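Local coordinates for NAD(P)H dehydrogenase (quinone) (PDB 1YDG), which catalyses the transfer of electrons from NADH or NADPH to quinones, reducing them to quinols, with one FMN bound to each subunit of a homotetramer, at residues I11-S15 and T94-F100; A22-A27 and R183-R187; E80-S86 and K116-T122; Q131-L135 and N165-V171. One frame throughout, in Å; residues are numbered along the deposited sequence.

The four contacts sample a flavodoxin-like sandwich from its middle outward. Contact 3 is the sheet's core, two parallel strands held by backbone hydrogen bonds and buried except at Glu80 and Lys116. Contact 1, also buried, joins strand 8-13 to helix 95-102 by apolar and CH-pi contacts; the backbone of Val12, and probably that of Tyr14, bonds to strand 81-89 of contact 3. Contact 2, across the sheet, packs two covering helices and is only partly buried, a salt-bridge network flanking an apolar core. Contact 4, buried although centred about 11 Å from the chain's centre, sets helix 131-144 against the approach to strand 170-172, which pairs with Thr122 of contact 3; its polar ends reach other subunits.

Contact 1. Residues I11-S15 and T94-F100; sequences IVFYS and TSQMRAF. With SO4 (sulfate ion), chain J.
At the FMN-binding loop of a flavodoxin-like fold, which in flavodoxins holds the phosphate, the first strand ends at Phe13 and the chain passes through Tyr14 to Ser15, the first FMN-binding residue. Ser15 OG donates to O4 of a sulfate ion at 2.7 Å; Ser16, Thr17, Thr19 and Gly20 complete the anion's shell, so the sulfate, probably from the crystallisation liquor, sits where a phosphate would be expected. Residues 11-13 are extended, and the helical run 95-100 crosses them at 131° between N-to-C directions, the axes 10.3 Å apart at closest approach. Tyr14 and Met97 have the nearest CA atoms, 6.2 Å apart. Thr94 is the N-cap: its OG1, with chi1 p, accepts from Met97 N at 3.2 Å. This is strand-on-helix packing of an alpha/beta sandwich, made by Val12 and Tyr14, which point to the helix while Phe13 points away toward helix 19-33. Val12, chi1 t, sets CG1 3.9 Å from Phe100 CE2, and Met97, with chi angles t, p, p, brings CE to 3.7 Å from Val12 O. Tyr14, also t, takes a CH-pi contact on one face from Gln96 CB, 3.9 Å from the ring centroid, and its CD2 lies 3.6 Å from Thr94 OG1. Tyr14 OH and Gln96 NE2 lie 3.0 Å apart, at too poor an angle for a hydrogen bond; each bonds to the carboxylate of Glu45.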
loop_
_atom_site.group_PDB
_atom_site.type_symbol
_atom_site.label_atom_id
_atom_site.label_comp_id
_atom_site.label_asym_id
_atom_site.label_seq_id
_atom_site.Cartn_x
_atom_site.Cartn_y
_atom_site.Cartn_z
ATOM N N ILE B 11 -12.310 0.618 21.448
ATOM C CA ILE B 11 -11.942 1.722 20.553
ATOM C C ILE B 11 -10.638 2.282 21.077
ATOM O O ILE B 11 -10.621 2.889 22.155
ATOM C CB ILE B 11 -12.994 2.855 20.549
ATOM C CG1 ILE B 11 -14.429 2.321 20.384
ATOM C CG2 ILE B 11 -12.677 3.897 19.482
ATOM C CD1 ILE B 11 -14.661 1.524 19.155
ATOM N N VAL B 12 -9.549 2.048 20.343
ATOM C CA VAL B 12 -8.210 2.512 20.715
ATOM C C VAL B 12 -7.830 3.616 19.727
ATOM O O VAL B 12 -7.801 3.398 18.498
ATOM C CB VAL B 12 -7.150 1.384 20.665
ATOM C CG1 VAL B 12 -5.774 1.916 21.044
ATOM C CG2 VAL B 12 -7.537 0.245 21.569
ATOM N N PHE B 13 -7.617 4.815 20.255
ATOM C CA PHE B 13 -7.410 5.991 19.421
ATOM C C PHE B 13 -6.258 6.819 19.953
ATOM O O PHE B 13 -6.043 6.916 21.177
ATOM C CB PHE B 13 -8.687 6.840 19.337
ATOM C CG PHE B 13 -8.951 7.649 20.576
ATOM C CD1 PHE B 13 -8.551 8.980 20.647
ATOM C CD2 PHE B 13 -9.543 7.062 21.679
ATOM C CE1 PHE B 13 -8.756 9.714 21.784
ATOM C CE2 PHE B 13 -9.753 7.796 22.840
ATOM C CZ PHE B 13 -9.359 9.116 22.897
ATOM N N TYR B 14 -5.473 7.361 19.029
ATOM C CA TYR B 14 -4.556 8.436 19.339
ATOM C C TYR B 14 -5.155 9.749 18.842
ATOM O O TYR B 14 -5.762 9.794 17.765
ATOM C CB TYR B 14 -3.162 8.239 18.721
ATOM C CG TYR B 14 -2.312 9.422 19.079
ATOM C CD1 TYR B 14 -1.884 9.609 20.381
ATOM C CD2 TYR B 14 -2.074 10.437 18.154
ATOM C CE1 TYR B 14 -1.160 10.751 20.745
ATOM C CE2 TYR B 14 -1.373 11.593 18.505
ATOM C CZ TYR B 14 -0.917 11.736 19.807
ATOM O OH TYR B 14 -0.235 12.854 20.168
ATOM N N SER B 15 -4.981 10.811 19.623
ATOM C CA SER B 15 -5.404 12.151 19.228
ATOM C C SER B 15 -4.452 13.183 19.837
ATOM O O SER B 15 -4.227 13.176 21.060
ATOM C CB SER B 15 -6.845 12.418 19.691
ATOM O OG SER B 15 -7.304 13.669 19.194
ATOM N N THR B 94 0.577 7.704 13.507
ATOM C CA THR B 94 1.491 8.379 14.409
ATOM C C THR B 94 2.429 7.397 15.094
ATOM O O THR B 94 2.063 6.246 15.352
ATOM C CB THR B 94 0.735 9.122 15.517
ATOM O OG1 THR B 94 -0.065 8.184 16.251
ATOM C CG2 THR B 94 -0.145 10.228 14.928
ATOM N N SER B 95 3.615 7.871 15.455
ATOM C CA SER B 95 4.535 7.071 16.261
ATOM C C SER B 95 3.882 6.619 17.570
ATOM O O SER B 95 4.183 5.541 18.067
ATOM C CB SER B 95 5.834 7.834 16.554
ATOM O OG SER B 95 5.574 9.031 17.256
ATOM N N GLN B 96 2.954 7.413 18.099
ATOM C CA GLN B 96 2.314 7.079 19.367
ATOM C C GLN B 96 1.473 5.805 19.189
ATOM O O GLN B 96 1.515 4.886 20.020
ATOM C CB GLN B 96 1.464 8.254 19.885
ATOM C CG GLN B 96 2.270 9.483 20.340
ATOM C CD GLN B 96 2.434 10.563 19.263
ATOM O OE1 GLN B 96 2.419 10.273 18.060
ATOM N NE2 GLN B 96 2.580 11.821 19.699
ATOM N N MET B 97 0.735 5.735 18.084
ATOM C CA MET B 97 -0.036 4.558 17.772
ATOM C C MET B 97 0.904 3.392 17.484
ATOM O O MET B 97 0.714 2.303 18.017
ATOM C CB MET B 97 -0.976 4.822 16.595
ATOM C CG MET B 97 -1.730 3.583 16.072
ATOM S SD MET B 97 -2.846 2.805 17.237
ATOM C CE MET B 97 -4.310 3.821 17.242
ATOM N N ARG B 98 1.925 3.609 16.663
ATOM C CA ARG B 98 2.897 2.529 16.412
ATOM C C ARG B 98 3.579 2.060 17.706
ATOM O O ARG B 98 3.871 0.893 17.839
ATOM C CB ARG B 98 3.961 2.927 15.400
ATOM C CG ARG B 98 3.446 3.303 14.003
ATOM C CD ARG B 98 2.496 2.306 13.376
ATOM N NE ARG B 98 3.041 0.950 13.286
ATOM C CZ ARG B 98 2.521 -0.033 12.550
ATOM N NH1 ARG B 98 1.448 0.175 11.784
ATOM N NH2 ARG B 98 3.089 -1.232 12.557
ATOM N N ALA B 99 3.873 2.972 18.626
ATOM C CA ALA B 99 4.481 2.578 19.904
ATOM C C ALA B 99 3.581 1.613 20.642
ATOM O O ALA B 99 4.068 0.633 21.195
ATOM C CB ALA B 99 4.781 3.782 20.765
ATOM N N PHE B 100 2.268 1.888 20.630
ATOM C CA PHE B 100 1.285 0.999 21.211
ATOM C C PHE B 100 1.305 -0.354 20.514
ATOM O O PHE B 100 1.367 -1.391 21.147
ATOM C CB PHE B 100 -0.130 1.582 21.129
ATOM C CG PHE B 100 -1.167 0.629 21.609
ATOM C CD1 PHE B 100 -1.162 0.194 22.938
ATOM C CD2 PHE B 100 -2.100 0.107 20.745
ATOM C CE1 PHE B 100 -2.111 -0.733 23.388
ATOM C CE2 PHE B 100 -3.019 -0.810 21.180
ATOM C CZ PHE B 100 -3.029 -1.232 22.498
HETATM S S SO4 J . -6.102 14.872 15.958
HETATM O O1 SO4 J . -6.817 16.120 16.234
HETATM O O2 SO4 J . -6.067 14.627 14.531
HETATM O O3 SO4 J . -4.749 15.017 16.495
HETATM O O4 SO4 J . -6.808 13.759 16.579
#

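Contact 2. Residues A22-A27 and R183-R187; sequences AMAQEA and RASIR
Glu26, Ile186 and Arg183 bury the most surface where two helices cross at -49°, their axes 9.1 Å apart. Both segments are regular helix; the nearest CA pairs are Ala27 with Ile186 at 5.9 Å and Glu26 with Arg183 at 6.6 Å. Glu26 points at the partner helix and, with chi1 t and chi2 p, divides its carboxylate between two arginines: Arg183 NH1 donates to OE1 at 3.0 Å and Arg187 NH1 to OE2 at 3.2 Å. Glu180 extends this salt-bridge network by pairing with Arg187. A water also bridges the helices, donating to Ala22 O at 2.6 Å and accepting from Arg183 NH1 at 3.0 Å. Ile186, chi1 m and chi2 t, supplies the apolar part, its CG2 3.8 Å from Ala27 CB and its CD1 3.9 Å from Met23 CB. Helices 19-33 and 180-204 thus pack side by side on one face of the flavodoxin-like alpha/beta sandwich, Met23 and Ile186 both resting on Met121 of strand 117-124.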
loop_
_atom_site.group_PDB
_atom_site.type_symbol
_atom_site.label_atom_id
_atom_site.label_comp_id
_atom_site.label_asym_id
_atom_site.label_seq_id
_atom_site.Cartn_x
_atom_site.Cartn_y
_atom_site.Cartn_z
ATOM N N ALA B 22 -12.932 13.163 19.190
ATOM C CA ALA B 22 -14.346 13.359 18.799
ATOM C C ALA B 22 -14.847 12.139 18.008
ATOM O O ALA B 22 -15.949 11.645 18.233
ATOM C CB ALA B 22 -14.505 14.622 17.972
ATOM N N MET B 23 -14.007 11.648 17.101
ATOM C CA MET B 23 -14.368 10.484 16.300
ATOM C C MET B 23 -14.552 9.260 17.171
ATOM O O MET B 23 -15.483 8.512 16.980
ATOM C CB MET B 23 -13.287 10.190 15.248
ATOM C CG MET B 23 -13.136 11.261 14.187
ATOM S SD MET B 23 -11.733 10.948 13.113
ATOM C CE MET B 23 -12.331 9.549 12.223
ATOM N N ALA B 24 -13.637 9.058 18.120
ATOM C CA ALA B 24 -13.663 7.885 18.973
ATOM C C ALA B 24 -14.863 7.905 19.901
ATOM O O ALA B 24 -15.483 6.864 20.134
ATOM C CB ALA B 24 -12.375 7.765 19.749
ATOM N N GLN B 25 -15.218 9.090 20.399
ATOM C CA GLN B 25 -16.443 9.229 21.195
ATOM C C GLN B 25 -17.674 8.861 20.377
ATOM O O GLN B 25 -18.558 8.169 20.876
ATOM C CB GLN B 25 -16.590 10.642 21.761
ATOM C CG GLN B 25 -15.510 11.055 22.747
ATOM C CD GLN B 25 -15.733 12.470 23.270
ATOM O OE1 GLN B 25 -16.565 12.680 24.143
ATOM N NE2 GLN B 25 -15.016 13.442 22.713
ATOM N N GLU B 26 -17.725 9.296 19.121
ATOM C CA GLU B 26 -18.843 8.935 18.227
ATOM C C GLU B 26 -18.902 7.423 18.007
ATOM O O GLU B 26 -19.979 6.801 18.075
ATOM C CB GLU B 26 -18.720 9.697 16.891
ATOM C CG GLU B 26 -19.942 9.599 15.994
ATOM C CD GLU B 26 -21.164 10.350 16.538
ATOM O OE1 GLU B 26 -21.013 11.422 17.152
ATOM O OE2 GLU B 26 -22.287 9.865 16.343
ATOM N N ALA B 27 -17.729 6.825 17.781
ATOM C CA ALA B 27 -17.585 5.361 17.667
ATOM C C ALA B 27 -18.080 4.647 18.921
ATOM O O ALA B 27 -18.840 3.693 18.835
ATOM C CB ALA B 27 -16.118 4.985 17.401
ATOM N N ARG B 183 -19.891 11.773 11.013
ATOM C CA ARG B 183 -20.442 11.114 12.195
ATOM C C ARG B 183 -21.289 9.903 11.843
ATOM O O ARG B 183 -21.251 8.904 12.540
ATOM C CB ARG B 183 -21.252 12.102 13.037
ATOM C CG ARG B 183 -20.388 13.210 13.623
ATOM C CD ARG B 183 -21.143 14.121 14.579
ATOM N NE ARG B 183 -20.278 15.165 15.147
ATOM C CZ ARG B 183 -19.387 14.986 16.127
ATOM N NH1 ARG B 183 -19.189 13.785 16.678
ATOM N NH2 ARG B 183 -18.663 16.024 16.553
ATOM N N ALA B 184 -22.046 9.995 10.758
ATOM C CA ALA B 184 -22.884 8.871 10.308
ATOM C C ALA B 184 -22.038 7.756 9.716
ATOM O O ALA B 184 -22.373 6.575 9.828
ATOM C CB ALA B 184 -23.889 9.366 9.282
ATOM N N SER B 185 -20.932 8.145 9.102
ATOM C CA SER B 185 -19.957 7.213 8.563
ATOM C C SER B 185 -19.370 6.351 9.688
ATOM O O SER B 185 -19.368 5.112 9.617
ATOM C CB SER B 185 -18.868 8.005 7.847
ATOM O OG SER B 185 -18.153 7.204 6.941
ATOM N N ILE B 186 -18.927 7.015 10.752
ATOM C CA ILE B 186 -18.375 6.338 11.919
ATOM C C ILE B 186 -19.414 5.405 12.535
ATOM O O ILE B 186 -19.123 4.241 12.777
ATOM C CB ILE B 186 -17.876 7.376 12.963
ATOM C CG1 ILE B 186 -16.644 8.105 12.429
ATOM C CG2 ILE B 186 -17.573 6.723 14.302
ATOM C CD1 ILE B 186 -16.432 9.466 13.043
ATOM N N ARG B 187 -20.626 5.919 12.765
ATOM C CA ARG B 187 -21.701 5.127 13.387
ATOM C C ARG B 187 -21.978 3.822 12.649
ATOM O O ARG B 187 -22.138 2.758 13.263
ATOM C CB ARG B 187 -23.007 5.937 13.470
ATOM C CG ARG B 187 -22.986 7.127 14.435
ATOM C CD ARG B 187 -24.413 7.640 14.807
ATOM N NE ARG B 187 -25.160 8.257 13.693
ATOM C CZ ARG B 187 -25.097 9.544 13.324
ATOM N NH1 ARG B 187 -24.296 10.405 13.942
ATOM N NH2 ARG B 187 -25.836 9.978 12.311
HETATM O O HOH W 1 -17.883 12.988 19.266
#

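Contact 3. Residues E80-S86 and K116-T122; sequences EAIVFSS and KTFSAMT
Two parallel strands, 20° apart in direction and with axes 4.6 Å apart at closest approach, run in register from Ala81 opposite Thr117 to Ser85 opposite Met121. Lys116 enters first, its CD 3.8 Å from Ile82 CD1. Thr117 then takes both backbone bonds, N to Glu80 O at 3.1 Å and O from Ile82 N at 2.8 Å. Phe118, chi1 t, sends its ring edge toward the face of Phe84 (chi1 m), a T-shaped pair with centroids 5.2 Å apart and planes at 75°; its CD1 is 3.8 Å from Ile82 CG2. Ser119 repeats the pattern, N to Ile82 O at 3.1 Å and O from Phe84 N at 3.2 Å. Ala120 CA makes a CA-H...O contact with Phe84 O at 3.1 Å. Met121 N donates to Phe84 O at 2.8 Å, Met121 O accepts from Ser86 N at 3.2 Å, and Met121 CE reaches Ser85 CB at 3.7 Å. Thr122 OG1 donates to Ser86 O at 2.6 Å. In the parallel core of this flavodoxin-like sheet, strand 81-89 lies between 8-13 and 117-124; helix 180-204 covers the face of Ala81, Val83 and Met121, and helices 95-102 and 131-144 pack against that of Phe84 and Phe118.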
loop_
_atom_site.group_PDB
_atom_site.type_symbol
_atom_site.label_atom_id
_atom_site.label_comp_id
_atom_site.label_asym_id
_atom_site.label_seq_id
_atom_site.Cartn_x
_atom_site.Cartn_y
_atom_site.Cartn_z
ATOM N N GLU B 80 -13.462 -8.452 21.573
ATOM C CA GLU B 80 -13.794 -9.347 20.488
ATOM C C GLU B 80 -13.796 -8.560 19.186
ATOM O O GLU B 80 -13.618 -9.128 18.115
ATOM C CB GLU B 80 -15.135 -9.984 20.771
ATOM C CG GLU B 80 -15.053 -11.013 21.867
ATOM C CD GLU B 80 -16.344 -11.215 22.619
ATOM O OE1 GLU B 80 -17.170 -10.297 22.685
ATOM O OE2 GLU B 80 -16.535 -12.318 23.159
ATOM N N ALA B 81 -13.988 -7.246 19.302
ATOM C CA ALA B 81 -13.987 -6.347 18.169
ATOM C C ALA B 81 -13.105 -5.157 18.481
ATOM O O ALA B 81 -13.249 -4.540 19.518
ATOM C CB ALA B 81 -15.414 -5.907 17.866
ATOM N N ILE B 82 -12.185 -4.837 17.576
ATOM C CA ILE B 82 -11.248 -3.741 17.761
ATOM C C ILE B 82 -11.375 -2.655 16.708
ATOM O O ILE B 82 -11.433 -2.944 15.508
ATOM C CB ILE B 82 -9.793 -4.266 17.699
ATOM C CG1 ILE B 82 -9.529 -5.209 18.874
ATOM C CG2 ILE B 82 -8.800 -3.086 17.663
ATOM C CD1 ILE B 82 -8.395 -6.237 18.652
ATOM N N VAL B 83 -11.382 -1.401 17.149
ATOM C CA VAL B 83 -11.218 -0.277 16.234
ATOM C C VAL B 83 -9.994 0.508 16.649
ATOM O O VAL B 83 -9.857 0.836 17.829
ATOM C CB VAL B 83 -12.452 0.683 16.220
ATOM C CG1 VAL B 83 -12.205 1.913 15.357
ATOM C CG2 VAL B 83 -13.724 -0.033 15.775
ATOM N N PHE B 84 -9.137 0.817 15.656
ATOM C CA PHE B 84 -7.974 1.716 15.787
ATOM C C PHE B 84 -8.206 3.013 15.009
ATOM O O PHE B 84 -8.627 2.985 13.840
ATOM C CB PHE B 84 -6.714 1.056 15.187
ATOM C CG PHE B 84 -5.981 0.141 16.119
ATOM C CD1 PHE B 84 -6.575 -0.345 17.284
ATOM C CD2 PHE B 84 -4.709 -0.280 15.805
ATOM C CE1 PHE B 84 -5.884 -1.217 18.132
ATOM C CE2 PHE B 84 -4.016 -1.150 16.652
ATOM C CZ PHE B 84 -4.605 -1.614 17.800
ATOM N N SER B 85 -7.918 4.130 15.656
ATOM C CA SER B 85 -8.009 5.444 15.051
ATOM C C SER B 85 -6.719 6.207 15.295
ATOM O O SER B 85 -6.260 6.325 16.437
ATOM C CB SER B 85 -9.214 6.208 15.620
ATOM O OG SER B 85 -9.362 7.464 14.991
ATOM N N SER B 86 -6.119 6.706 14.220
ATOM C CA SER B 86 -4.959 7.568 14.313
ATOM C C SER B 86 -5.010 8.695 13.302
ATOM O O SER B 86 -5.325 8.434 12.151
ATOM C CB SER B 86 -3.696 6.765 14.016
ATOM O OG SER B 86 -2.581 7.608 14.072
ATOM N N LYS B 116 -10.061 -11.733 16.098
ATOM C CA LYS B 116 -10.829 -10.581 16.549
ATOM C C LYS B 116 -11.153 -9.746 15.313
ATOM O O LYS B 116 -10.374 -9.721 14.370
ATOM C CB LYS B 116 -10.038 -9.774 17.568
ATOM C CG LYS B 116 -9.806 -10.508 18.863
ATOM C CD LYS B 116 -8.676 -9.911 19.663
ATOM C CE LYS B 116 -8.290 -10.837 20.834
ATOM N NZ LYS B 116 -9.378 -11.017 21.856
ATOM N N THR B 117 -12.313 -9.110 15.284
ATOM C CA THR B 117 -12.614 -8.216 14.161
ATOM C C THR B 117 -11.862 -6.920 14.340
ATOM O O THR B 117 -11.562 -6.519 15.462
ATOM C CB THR B 117 -14.088 -7.951 13.966
ATOM O OG1 THR B 117 -14.611 -7.307 15.117
ATOM C CG2 THR B 117 -14.855 -9.251 13.706
ATOM N N PHE B 118 -11.558 -6.287 13.216
ATOM C CA PHE B 118 -10.731 -5.111 13.160
ATOM C C PHE B 118 -11.187 -4.177 12.061
ATOM O O PHE B 118 -11.354 -4.599 10.916
ATOM C CB PHE B 118 -9.300 -5.481 12.847
ATOM C CG PHE B 118 -8.368 -4.313 12.887
ATOM C CD1 PHE B 118 -7.811 -3.902 14.095
ATOM C CD2 PHE B 118 -8.077 -3.590 11.735
ATOM C CE1 PHE B 118 -6.943 -2.804 14.145
ATOM C CE2 PHE B 118 -7.214 -2.494 11.772
ATOM C CZ PHE B 118 -6.654 -2.092 12.989
ATOM N N SER B 119 -11.354 -2.905 12.408
ATOM C CA SER B 119 -11.485 -1.845 11.404
ATOM C C SER B 119 -10.754 -0.609 11.913
ATOM O O SER B 119 -10.294 -0.574 13.061
ATOM C CB SER B 119 -12.952 -1.538 11.110
ATOM O OG SER B 119 -13.502 -0.671 12.070
ATOM N N ALA B 120 -10.598 0.385 11.049
ATOM C CA ALA B 120 -9.761 1.520 11.375
ATOM C C ALA B 120 -10.348 2.836 10.883
ATOM O O ALA B 120 -11.200 2.861 10.003
ATOM C CB ALA B 120 -8.358 1.304 10.803
ATOM N N MET B 121 -9.878 3.926 11.478
ATOM C CA MET B 121 -10.342 5.282 11.180
ATOM C C MET B 121 -9.150 6.198 11.235
ATOM O O MET B 121 -8.134 5.889 11.881
ATOM C CB MET B 121 -11.367 5.785 12.203
ATOM C CG MET B 121 -12.616 4.950 12.343
ATOM S SD MET B 121 -13.837 5.647 13.496
ATOM C CE MET B 121 -12.877 5.914 14.957
ATOM N N THR B 122 -9.259 7.323 10.548
ATOM C CA THR B 122 -8.167 8.276 10.505
ATOM C C THR B 122 -8.611 9.721 10.240
ATOM O O THR B 122 -9.798 10.009 10.041
ATOM C CB THR B 122 -7.127 7.819 9.446
ATOM O OG1 THR B 122 -5.900 8.540 9.611
ATOM C CG2 THR B 122 -7.682 7.994 8.024
#

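Contact 4. Residues Q131-L135 and N165-V171; sequences QETTL and NPYGASV
In this flavodoxin-like domain, the first turn of helix 131-144 packs on a buried loop built round an Asx turn, which leads into strand 170-172 at the sheet's edge. The nearest CA pairs are Gln131 with Ser170, 6.5 Å, and Leu135 with Tyr167, 6.6 Å. Gln131 points to the loop and sets its CB 3.9 Å from Ser170 CB; its NE2 bonds to the carbonyl of FMN-binding Asn126. Glu132, chi1 m and chi2 t, leaves the helix sideways and brings OE2 to the edge of the Tyr167 ring, 3.9 Å from CE1. Its OE1 bonds across a subunit interface with Gly130 N of the third subunit, while Thr133 N of this chain bonds to Glu132 OE2 of that subunit. Tyr167 OH bonds to Thr133 of the third subunit and His144 of the fourth, so the loop bears directly on tetramer packing. Leu135, with chi1 m and chi2 t, donates its N to Gln131 O at 3.0 Å and fills the loop's concave side: CD1 lies 3.9 Å from Tyr167 CB and 3.8 Å from Asn165 ND2. The backbone of Gly168, at phi 154° and psi 158°, calls for glycine, because a CB would jam against the carbonyl O of Tyr167 and crowd Leu135 CD2; its O is 3.6 Å from Leu135 CD1. Asn165 OD1 accepts from Tyr167 N at 3.0 Å, and its ND2 donates to Ser170 OG at 2.7 Å.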
loop_
_atom_site.group_PDB
_atom_site.type_symbol
_atom_site.label_atom_id
_atom_site.label_comp_id
_atom_site.label_asym_id
_atom_site.label_seq_id
_atom_site.Cartn_x
_atom_site.Cartn_y
_atom_site.Cartn_z
ATOM N N GLN B 131 -4.648 9.828 4.334
ATOM C CA GLN B 131 -5.623 9.085 5.081
ATOM C C GLN B 131 -5.746 7.625 4.617
ATOM O O GLN B 131 -5.705 6.714 5.447
ATOM C CB GLN B 131 -7.003 9.740 4.968
ATOM C CG GLN B 131 -7.180 11.053 5.729
ATOM C CD GLN B 131 -7.160 12.265 4.815
ATOM O OE1 GLN B 131 -6.266 12.396 3.959
ATOM N NE2 GLN B 131 -8.121 13.173 5.005
ATOM N N GLU B 132 -5.911 7.414 3.308
ATOM C CA GLU B 132 -6.127 6.073 2.789
ATOM C C GLU B 132 -4.931 5.200 3.074
ATOM O O GLU B 132 -5.082 4.060 3.486
ATOM C CB GLU B 132 -6.405 6.079 1.281
ATOM C CG GLU B 132 -7.735 6.670 0.945
ATOM C CD GLU B 132 -8.085 6.607 -0.536
ATOM O OE1 GLU B 132 -9.197 7.050 -0.843
ATOM O OE2 GLU B 132 -7.308 6.112 -1.378
ATOM N N THR B 133 -3.733 5.737 2.887
ATOM C CA THR B 133 -2.562 4.937 3.151
ATOM C C THR B 133 -2.454 4.652 4.670
ATOM O O THR B 133 -2.028 3.563 5.051
ATOM C CB THR B 133 -1.291 5.514 2.523
ATOM O OG1 THR B 133 -1.061 6.843 3.005
ATOM C CG2 THR B 133 -1.418 5.542 0.970
ATOM N N THR B 134 -2.900 5.588 5.513
ATOM C CA THR B 134 -2.813 5.412 6.973
ATOM C C THR B 134 -3.687 4.261 7.372
ATOM O O THR B 134 -3.266 3.411 8.150
ATOM C CB THR B 134 -3.241 6.661 7.754
ATOM O OG1 THR B 134 -2.399 7.766 7.391
ATOM C CG2 THR B 134 -3.148 6.438 9.263
ATOM N N LEU B 135 -4.901 4.215 6.819
ATOM C CA LEU B 135 -5.800 3.103 7.073
ATOM C C LEU B 135 -5.187 1.783 6.580
ATOM O O LEU B 135 -5.172 0.780 7.304
ATOM C CB LEU B 135 -7.147 3.351 6.407
ATOM C CG LEU B 135 -7.889 4.592 6.912
ATOM C CD1 LEU B 135 -9.049 4.917 6.009
ATOM C CD2 LEU B 135 -8.375 4.374 8.356
ATOM N N ASN B 165 -15.437 6.820 2.003
ATOM C CA ASN B 165 -14.229 6.061 2.318
ATOM C C ASN B 165 -14.525 4.611 2.669
ATOM O O ASN B 165 -14.899 4.290 3.777
ATOM C CB ASN B 165 -13.356 6.742 3.373
ATOM C CG ASN B 165 -11.883 6.241 3.345
ATOM O OD1 ASN B 165 -11.589 5.049 3.092
ATOM N ND2 ASN B 165 -10.952 7.173 3.611
ATOM N N PRO B 166 -14.308 3.714 1.703
ATOM C CA PRO B 166 -14.608 2.313 1.900
ATOM C C PRO B 166 -13.663 1.635 2.920
ATOM O O PRO B 166 -14.018 0.619 3.516
ATOM C CB PRO B 166 -14.429 1.735 0.493
ATOM C CG PRO B 166 -13.435 2.595 -0.132
ATOM C CD PRO B 166 -13.708 3.964 0.376
ATOM N N TYR B 167 -12.485 2.206 3.131
ATOM C CA TYR B 167 -11.471 1.566 3.985
ATOM C C TYR B 167 -11.743 1.859 5.443
ATOM O O TYR B 167 -11.320 1.115 6.309
ATOM C CB TYR B 167 -10.046 2.024 3.625
ATOM C CG TYR B 167 -9.666 1.881 2.164
ATOM C CD1 TYR B 167 -8.898 2.856 1.532
ATOM C CD2 TYR B 167 -10.069 0.781 1.404
ATOM C CE1 TYR B 167 -8.555 2.748 0.186
ATOM C CE2 TYR B 167 -9.706 0.662 0.034
ATOM C CZ TYR B 167 -8.960 1.646 -0.551
ATOM O OH TYR B 167 -8.588 1.558 -1.873
ATOM N N GLY B 168 -12.458 2.948 5.700
ATOM C CA GLY B 168 -12.732 3.391 7.050
ATOM C C GLY B 168 -12.982 4.885 7.096
ATOM O O GLY B 168 -12.558 5.628 6.221
ATOM N N ALA B 169 -13.668 5.320 8.138
ATOM C CA ALA B 169 -13.991 6.738 8.321
ATOM C C ALA B 169 -12.714 7.557 8.292
ATOM O O ALA B 169 -11.709 7.177 8.891
ATOM C CB ALA B 169 -14.737 6.960 9.643
ATOM N N SER B 170 -12.739 8.653 7.546
ATOM C CA SER B 170 -11.614 9.568 7.520
ATOM C C SER B 170 -12.105 10.988 7.358
ATOM O O SER B 170 -12.881 11.300 6.447
ATOM C CB SER B 170 -10.574 9.197 6.453
ATOM O OG SER B 170 -11.065 9.343 5.147
ATOM N N VAL B 171 -11.640 11.819 8.279
ATOM C CA VAL B 171 -12.112 13.161 8.490
ATOM C C VAL B 171 -11.005 14.137 8.105
ATOM O O VAL B 171 -9.827 13.865 8.343
ATOM C CB VAL B 171 -12.461 13.333 9.975
ATOM C CG1 VAL B 171 -12.693 14.788 10.335
ATOM C CG2 VAL B 171 -13.671 12.484 10.330
#